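Local coordinates for protein putative transcriptional regulator (Clostridium difficile, PDB 3QI7) that is of unknown function but, with its periplasmic-binding-protein-like fold and putative lipoprotein character, probably binds a small ligand between two lobes, at residues Q89-S94 with P112-I117. Sequence-based numbering, arbitrary orientation.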
loop_
_atom_site.group_PDB
_atom_site.type_symbol
_atom_site.label_atom_id
_atom_site.label_comp_id
_atom_site.label_asym_id
_atom_site.label_seq_id
_atom_site.Cartn_x
_atom_site.Cartn_y
_atom_site.Cartn_z
ATOM N N GLN A 89 15.289 3.770 19.390
ATOM C CA GLN A 89 14.724 2.587 20.008
ATOM C C GLN A 89 13.884 1.722 19.054
ATOM O O GLN A 89 13.501 0.607 19.422
ATOM C CB GLN A 89 13.897 2.988 21.224
ATOM C CG GLN A 89 14.690 3.705 22.300
ATOM C CD GLN A 89 15.726 2.804 22.943
ATOM O OE1 GLN A 89 15.579 1.586 22.924
ATOM N NE2 GLN A 89 16.785 3.394 23.504
ATOM N N ALA A 90 13.623 2.209 17.835
ATOM C CA ALA A 90 12.983 1.382 16.826
ATOM C C ALA A 90 13.389 1.853 15.433
ATOM O O ALA A 90 13.666 3.047 15.219
ATOM C CB ALA A 90 11.446 1.407 16.998
ATOM N N ILE A 91 13.462 0.903 14.505
ATOM C CA ILE A 91 13.695 1.217 13.092
ATOM C C ILE A 91 12.588 0.624 12.217
ATOM O O ILE A 91 12.364 -0.585 12.232
ATOM C CB ILE A 91 15.074 0.707 12.589
ATOM C CG1 ILE A 91 16.212 1.274 13.444
ATOM C CG2 ILE A 91 15.281 1.105 11.129
ATOM C CD1 ILE A 91 17.574 0.637 13.159
ATOM N N VAL A 92 11.915 1.493 11.457
ATOM C CA VAL A 92 10.921 1.122 10.481
ATOM C C VAL A 92 11.523 1.353 9.089
ATOM O O VAL A 92 12.042 2.429 8.804
ATOM C CB VAL A 92 9.619 1.994 10.650
ATOM C CG1 VAL A 92 8.593 1.696 9.550
ATOM C CG2 VAL A 92 9.003 1.799 12.056
ATOM N N VAL A 93 11.447 0.347 8.229
ATOM C CA VAL A 93 11.907 0.455 6.849
ATOM C C VAL A 93 10.713 0.282 5.896
ATOM O O VAL A 93 9.976 -0.689 6.000
ATOM C CB VAL A 93 12.992 -0.609 6.557
ATOM C CG1 VAL A 93 13.403 -0.544 5.087
ATOM C CG2 VAL A 93 14.193 -0.431 7.468
ATOM N N SER A 94 10.500 1.236 4.992
ATOM C CA SER A 94 9.429 1.156 4.026
ATOM C C SER A 94 9.933 1.270 2.564
ATOM O O SER A 94 10.227 2.358 2.100
ATOM C CB SER A 94 8.380 2.256 4.316
ATOM O OG SER A 94 7.189 2.069 3.544
ATOM N N PRO A 112 20.474 -5.415 20.373
ATOM C CA PRO A 112 19.358 -6.367 20.442
ATOM C C PRO A 112 18.001 -5.764 20.803
ATOM O O PRO A 112 16.964 -6.318 20.410
ATOM C CB PRO A 112 19.795 -7.353 21.543
ATOM C CG PRO A 112 21.267 -7.232 21.606
ATOM C CD PRO A 112 21.600 -5.817 21.236
ATOM N N GLU A 113 17.994 -4.643 21.523
ATOM C CA GLU A 113 16.741 -4.064 22.035
ATOM C C GLU A 113 15.975 -3.173 21.027
ATOM O O GLU A 113 14.796 -2.884 21.232
ATOM C CB GLU A 113 17.001 -3.307 23.347
ATOM C CG GLU A 113 17.529 -1.861 23.200
ATOM C CD GLU A 113 19.009 -1.743 22.814
ATOM O OE1 GLU A 113 19.687 -2.752 22.522
ATOM O OE2 GLU A 113 19.491 -0.597 22.793
ATOM N N ILE A 114 16.641 -2.730 19.962
ATOM C CA ILE A 114 15.965 -1.959 18.915
ATOM C C ILE A 114 14.874 -2.810 18.241
ATOM O O ILE A 114 15.127 -3.913 17.770
ATOM C CB ILE A 114 16.965 -1.397 17.852
ATOM C CG1 ILE A 114 17.887 -0.360 18.504
ATOM C CG2 ILE A 114 16.221 -0.766 16.663
ATOM C CD1 ILE A 114 18.770 0.480 17.517
ATOM N N ILE A 115 13.657 -2.269 18.204
ATOM C CA ILE A 115 12.518 -2.923 17.576
ATOM C C ILE A 115 12.591 -2.665 16.085
ATOM O O ILE A 115 12.584 -1.513 15.670
ATOM C CB ILE A 115 11.239 -2.327 18.126
ATOM C CG1 ILE A 115 11.145 -2.651 19.620
ATOM C CG2 ILE A 115 10.019 -2.866 17.383
ATOM C CD1 ILE A 115 9.927 -2.057 20.274
ATOM N N THR A 116 12.684 -3.717 15.281
ATOM C CA THR A 116 12.729 -3.563 13.815
ATOM C C THR A 116 11.423 -3.974 13.130
ATOM O O THR A 116 10.824 -4.993 13.471
ATOM C CB THR A 116 13.915 -4.365 13.229
ATOM O OG1 THR A 116 13.867 -5.712 13.713
ATOM C CG2 THR A 116 15.254 -3.695 13.628
ATOM N N ILE A 117 10.978 -3.165 12.168
ATOM C CA ILE A 117 9.690 -3.347 11.533
ATOM C C ILE A 117 9.829 -3.090 10.025
ATOM O O ILE A 117 10.337 -2.034 9.617
ATOM C CB ILE A 117 8.635 -2.365 12.106
ATOM C CG1 ILE A 117 8.621 -2.394 13.635
ATOM C CG2 ILE A 117 7.230 -2.635 11.505
ATOM C CD1 ILE A 117 7.558 -1.556 14.254
HETATM O O HOH W 1 18.947 1.244 24.331
#
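Segment 89-94, on strand 88-94, and the strand that starts at I115 run parallel, 11° apart, as neighbours in the larger sheet of a periplasmic-binding-protein-like fold; helix 101-110 joins them in a beta-alpha-beta unit. Four backbone bonds hold the pair. I91 sits between two residues of the other strand, its N-H going to I115 O (2.8 Å) and its carbonyl taking the N-H of I117 (2.9 Å), and V93 N closes the ladder on I117 O (3.0 Å). These three donors meet their carbonyls almost head-on, whereas at the entry I115 N reaches Q89 O (3.1 Å) from above the carbonyl plane.

The tight part is mostly apolar. A90, V92, I115 and I117 face helix 306-324, and alanine's small side chain suits the close approach of the strands there, its CB 3.9 Å from I115 CB. V92 CG2 runs alongside I117 CB, 4.2 Å away. Beta-branched valine and isoleucine suit the extended backbone and offer apolar surface to A314 and M321. On the face toward helix 101-110, I91 slants across I114: its CG1, turned beside its own backbone N (chi1 -56°), meets I114 CG2 at 3.8 Å. Both isoleucines also touch V107. T116 shares this face, its backbone N bound by D133.

The loose end is polar. Q89 and E113 bend at chi2, their amide and carboxylate planes 45° apart; a water bridges them, accepting from Q89 NE2 and donating to E113 OE2 (2.5 Å). Long, flexible polar chains suit this more exposed edge. Directional backbone bonds thus set the register and apolar groups pack against both helices, while one water ties the polar end, where a salt bridge to R111 probably keeps E113 ionised.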